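Local coordinates for protein-glutamine gamma-glutamyltransferase (Pagrus major, PDB 1G0D), which probably catalyses the calcium-dependent cross-linking of peptide-bound glutamine to lysine or other primary amines, at residues R235-Y240 with R322-S327; L509-T514 with R520-R525. One frame throughout, in Å; residues are numbered along the deposited sequence.

Contact 1 (R235-Y240 with R322-S327); sequences RWEEPY and RQRSDS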
# COMPACT_ATOMS: atom_id res chain seq x y z
N ARG A 235 -0.92 15.16 2.43
CA ARG A 235 -0.26 16.42 2.14
C ARG A 235 0.59 16.11 0.92
O ARG A 235 1.59 15.40 1.01
CB ARG A 235 0.66 16.85 3.26
CG ARG A 235 1.35 18.19 3.01
CD ARG A 235 0.45 19.29 3.54
NE ARG A 235 1.21 20.32 4.23
CZ ARG A 235 0.71 21.09 5.20
NH1 ARG A 235 1.48 21.99 5.77
NH2 ARG A 235 -0.55 20.95 5.59
N TRP A 236 0.18 16.65 -0.23
CA TRP A 236 0.85 16.39 -1.47
C TRP A 236 2.06 17.23 -1.76
O TRP A 236 2.79 16.94 -2.71
CB TRP A 236 -0.18 16.43 -2.59
CG TRP A 236 -1.30 15.44 -2.26
CD1 TRP A 236 -2.45 15.72 -1.60
CD2 TRP A 236 -1.24 13.99 -2.35
NE1 TRP A 236 -3.12 14.55 -1.27
CE2 TRP A 236 -2.40 13.48 -1.71
CE3 TRP A 236 -0.33 13.08 -2.90
CZ2 TRP A 236 -2.66 12.12 -1.61
CZ3 TRP A 236 -0.60 11.72 -2.81
CH2 TRP A 236 -1.76 11.26 -2.17
N GLU A 237 2.30 18.26 -0.93
CA GLU A 237 3.50 19.07 -1.10
C GLU A 237 4.20 19.54 0.16
O GLU A 237 3.59 19.90 1.18
CB GLU A 237 3.31 20.25 -2.06
CG GLU A 237 4.42 20.32 -3.12
CD GLU A 237 4.55 21.67 -3.76
OE1 GLU A 237 3.62 22.48 -3.59
OE2 GLU A 237 5.56 21.91 -4.43
N GLU A 238 5.52 19.52 -0.04
CA GLU A 238 6.61 19.78 0.88
C GLU A 238 6.56 20.51 2.21
O GLU A 238 7.09 19.97 3.19
CB GLU A 238 7.80 20.21 0.05
CG GLU A 238 8.78 20.96 0.77
CD GLU A 238 8.65 22.39 0.43
OE1 GLU A 238 8.50 23.15 1.40
OE2 GLU A 238 8.69 22.75 -0.79
N PRO A 239 6.03 21.73 2.32
CA PRO A 239 6.11 22.17 3.74
C PRO A 239 5.15 21.31 4.62
O PRO A 239 3.96 21.60 4.74
CB PRO A 239 5.71 23.63 3.71
CG PRO A 239 4.95 23.78 2.41
CD PRO A 239 5.46 22.74 1.42
N TYR A 240 5.68 20.24 5.22
CA TYR A 240 4.87 19.33 6.02
C TYR A 240 4.91 19.82 7.43
O TYR A 240 5.19 19.07 8.37
CB TYR A 240 5.46 17.92 5.95
CG TYR A 240 5.57 17.40 4.54
CD1 TYR A 240 4.43 17.02 3.82
CD2 TYR A 240 6.79 17.34 3.91
CE1 TYR A 240 4.53 16.61 2.50
CE2 TYR A 240 6.90 16.93 2.59
CZ TYR A 240 5.78 16.57 1.90
OH TYR A 240 5.92 16.18 0.59
N ARG A 322 -0.78 29.44 -14.09
CA ARG A 322 -1.18 29.16 -12.74
C ARG A 322 -1.20 27.67 -12.50
O ARG A 322 -0.79 27.22 -11.44
CB ARG A 322 -2.56 29.77 -12.48
CG ARG A 322 -2.60 31.25 -12.81
CD ARG A 322 -3.99 31.80 -12.71
NE ARG A 322 -4.92 31.16 -13.63
CZ ARG A 322 -6.22 31.43 -13.64
NH1 ARG A 322 -6.71 32.32 -12.79
NH2 ARG A 322 -7.02 30.83 -14.51
N GLN A 323 -1.68 26.91 -13.47
CA GLN A 323 -1.78 25.47 -13.29
C GLN A 323 -0.41 24.85 -13.20
O GLN A 323 0.39 24.96 -14.12
CB GLN A 323 -2.65 24.84 -14.41
CG GLN A 323 -4.18 24.68 -13.99
CD GLN A 323 -5.23 25.25 -15.01
OE1 GLN A 323 -5.25 24.87 -16.20
NE2 GLN A 323 -6.12 26.12 -14.53
N ARG A 324 -0.17 24.20 -12.06
CA ARG A 324 1.10 23.55 -11.73
C ARG A 324 1.23 22.09 -12.05
O ARG A 324 2.34 21.61 -12.17
CB ARG A 324 1.39 23.71 -10.24
CG ARG A 324 1.88 25.07 -9.86
CD ARG A 324 2.17 25.17 -8.39
NE ARG A 324 3.36 24.41 -8.01
CZ ARG A 324 3.57 23.93 -6.79
NH1 ARG A 324 4.68 23.25 -6.51
NH2 ARG A 324 2.67 24.16 -5.85
N SER A 325 0.13 21.38 -12.19
CA SER A 325 0.19 19.94 -12.48
C SER A 325 0.55 19.64 -13.91
O SER A 325 -0.02 20.20 -14.82
CB SER A 325 -1.12 19.26 -12.19
OG SER A 325 -1.43 19.41 -10.82
N ASP A 326 1.49 18.71 -14.07
CA ASP A 326 2.00 18.29 -15.37
C ASP A 326 1.63 16.83 -15.74
O ASP A 326 2.47 15.90 -15.72
CB ASP A 326 3.51 18.49 -15.35
CG ASP A 326 4.10 18.60 -16.72
OD1 ASP A 326 3.35 18.69 -17.72
OD2 ASP A 326 5.35 18.59 -16.79
N SER A 327 0.36 16.62 -16.06
CA SER A 327 -0.12 15.32 -16.45
C SER A 327 0.14 14.17 -15.47
O SER A 327 0.21 14.36 -14.23
CB SER A 327 0.48 14.94 -17.80
OG SER A 327 -0.53 14.43 -18.64
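E237 and R324 carry this contact between two loops by themselves, in a bidentate salt bridge that spans alpha carbons 11.8 Å apart. The two side chains reach out from opposite directions, and the guanidinium grips end-on: R324 NH1 lies 2.6 Å from E237 OE2, and R324 NH2 donates to E237 OE1 at 3.0 Å. Both oxygens sit near the guanidinium plane, but the carboxylate is turned 45° against it. OE1 is met on its syn side, somewhat out of plane, whereas OE2 is approached from above the carboxylate. The bend of the arginine at chi3 (71°) turns its two terminal nitrogens to the glutamate.

Outside partners extend the pair. OE2 of E237 also bridges to R520, which binds E238 as well, while R324 NE donates to the carbonyl of R519. Replacing E237 with an alanine would probably leave R324 without its carboxylate mate and R520 with one acid fewer.

Hydrogen bonds within 235-240 shape the glutamate's own loop. R235 holds the carbonyl of P239 side-on, NH1 at 2.7 Å from P239 O, with NE a second donor to the same oxygen, linking the start of the segment to a point near its end, consistent with a fixed loop shape.

W236, next to the glutamate, packs on Y515, a residue important for catalytic activity. The chemistry implies a bond of charge with little packing behind it: two arginines share one carboxylate, which probably lowers its proton affinity, so the pair is likely to stay ionised and, lying at the surface, may be weakened by salt.

Contact 2 (L509-T514 with R520-R525); sequences LAMAVT and RGECQR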
# COMPACT_ATOMS: atom_id res chain seq x y z
N LEU A 509 14.16 21.64 -21.93
CA LEU A 509 13.95 22.30 -20.64
C LEU A 509 14.20 21.31 -19.54
O LEU A 509 14.02 20.12 -19.71
CB LEU A 509 12.52 22.77 -20.42
CG LEU A 509 11.49 23.31 -21.40
CD1 LEU A 509 11.14 22.31 -22.51
CD2 LEU A 509 10.25 23.65 -20.55
N ALA A 510 14.57 21.80 -18.38
CA ALA A 510 14.80 20.94 -17.26
C ALA A 510 14.19 21.69 -16.08
O ALA A 510 14.63 22.80 -15.74
CB ALA A 510 16.27 20.74 -17.08
N MET A 511 13.15 21.11 -15.48
CA MET A 511 12.46 21.74 -14.36
C MET A 511 12.32 20.74 -13.25
O MET A 511 12.20 19.56 -13.53
CB MET A 511 11.07 22.15 -14.78
CG MET A 511 10.09 21.00 -14.72
SD MET A 511 8.78 21.10 -15.94
CE MET A 511 9.81 21.47 -17.39
N ALA A 512 12.33 21.19 -12.00
CA ALA A 512 12.17 20.29 -10.87
C ALA A 512 10.70 19.86 -10.85
O ALA A 512 9.83 20.57 -11.37
CB ALA A 512 12.54 20.97 -9.58
N VAL A 513 10.42 18.71 -10.25
CA VAL A 513 9.06 18.15 -10.21
C VAL A 513 8.81 17.32 -8.93
O VAL A 513 9.76 17.03 -8.15
CB VAL A 513 8.90 17.26 -11.45
CG1 VAL A 513 8.81 15.83 -11.05
CG2 VAL A 513 7.72 17.69 -12.28
N THR A 514 7.55 16.97 -8.68
CA THR A 514 7.21 16.12 -7.53
C THR A 514 6.69 14.83 -8.14
O THR A 514 6.27 14.83 -9.32
CB THR A 514 6.09 16.67 -6.62
OG1 THR A 514 4.85 16.71 -7.34
CG2 THR A 514 6.44 18.04 -6.13
N ARG A 520 7.64 22.48 -10.18
CA ARG A 520 8.26 23.32 -9.16
C ARG A 520 9.20 24.38 -9.71
O ARG A 520 8.75 25.47 -10.08
CB ARG A 520 8.99 22.45 -8.16
CG ARG A 520 8.06 22.02 -7.04
CD ARG A 520 8.64 20.97 -6.15
NE ARG A 520 9.65 21.50 -5.26
CZ ARG A 520 9.36 22.04 -4.08
NH1 ARG A 520 10.33 22.51 -3.31
NH2 ARG A 520 8.10 22.12 -3.69
N GLY A 521 10.48 24.08 -9.78
CA GLY A 521 11.41 25.07 -10.30
C GLY A 521 12.08 24.82 -11.66
O GLY A 521 12.89 23.90 -11.80
N GLU A 522 11.74 25.66 -12.65
CA GLU A 522 12.31 25.54 -14.00
C GLU A 522 13.81 25.89 -13.94
O GLU A 522 14.20 27.03 -14.23
CB GLU A 522 11.57 26.49 -14.96
CG GLU A 522 12.32 26.88 -16.23
CD GLU A 522 12.29 25.80 -17.30
OE1 GLU A 522 11.18 25.40 -17.76
OE2 GLU A 522 13.39 25.35 -17.70
N CYS A 523 14.65 24.92 -13.57
CA CYS A 523 16.08 25.20 -13.46
C CYS A 523 16.92 25.23 -14.74
O CYS A 523 18.11 24.88 -14.70
CB CYS A 523 16.74 24.27 -12.43
SG CYS A 523 16.18 22.60 -12.47
N GLN A 524 16.29 25.63 -15.86
CA GLN A 524 16.94 25.83 -17.16
C GLN A 524 16.32 25.28 -18.41
O GLN A 524 15.89 24.15 -18.47
CB GLN A 524 18.41 25.44 -17.12
CG GLN A 524 18.75 24.07 -17.60
CD GLN A 524 20.22 23.80 -17.39
OE1 GLN A 524 20.96 23.56 -18.35
NE2 GLN A 524 20.67 23.86 -16.12
N ARG A 525 16.32 26.13 -19.43
CA ARG A 525 15.75 25.86 -20.74
C ARG A 525 16.82 26.17 -21.82
O ARG A 525 17.86 26.75 -21.51
CB ARG A 525 14.53 26.76 -20.89
CG ARG A 525 13.83 26.70 -22.19
CD ARG A 525 12.90 27.88 -22.26
NE ARG A 525 11.73 27.70 -21.42
CZ ARG A 525 10.53 27.40 -21.90
NH1 ARG A 525 9.51 27.25 -21.06
NH2 ARG A 525 10.35 27.27 -23.21
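E522 sends CG anti to its own backbone nitrogen (chi1 159°) and then bends at chi2 (78°), which brings its carboxylate back toward L509 and A510, with OE1 3.4 Å from L509 CD2; the side chain is poorly ordered, and the touch may be loose. R525, also with CG anti to the nitrogen (chi1 177°), runs alongside L509 on the same face of the sheet, and L509 CD2 rests over the rim of one guanidinium face, 3.7 Å from R525 NH1. R525 NH1 also forms a salt bridge with E317, and NH2 donates to the carbonyl of R315.

Three backbone hydrogen bonds stitch the hairpin: A510 N to Q524 O at 2.7 Å, A512 N to G521 O at 2.8 Å, and R520 N to A512 O at 3.1 Å. A512 therefore uses both its N-H and its carbonyl. Between these bonds the regular pairing is interrupted where E522 is the centre of an inverse gamma turn; C523 N approaches A510 O at 3.0 Å but at too poor an angle to bond. A CA-H...O contact from M511 CA to G521 O, 3.4 Å, fills in.

Near the turn, T514 CG2 meets R520 CD at 3.7 Å, the side chains crossing at about a right angle. R520 continues outward to E237 and to the carbonyl of C552.

On its other edge the strand pairs with 558-566. What results is a hairpin held by backbone bonds toward its ends but irregular between them, with its two arginines spending their charge on other parts of the protein.

Overall arrangement
Followed from the N terminus, the chain first lays down 235-240, after strand 232-234, and 81 residues later returns in the loop 322-327, so contact 1 closes a long loop that includes the helix of the catalytic cysteine, C272. Contact 2 comes afterwards and is local: strand 502-513 turns back through a five-residue connection that begins with Y515, to lead into edge strand 525-532. The two are in series, neither nested nor crossed, with centres 13 Å apart. Contact 1 joins two loops of the catalytic core, contact 2 lies in the beta-barrel domain that follows, and R520 links the two through its salt bridges to E237 and E238.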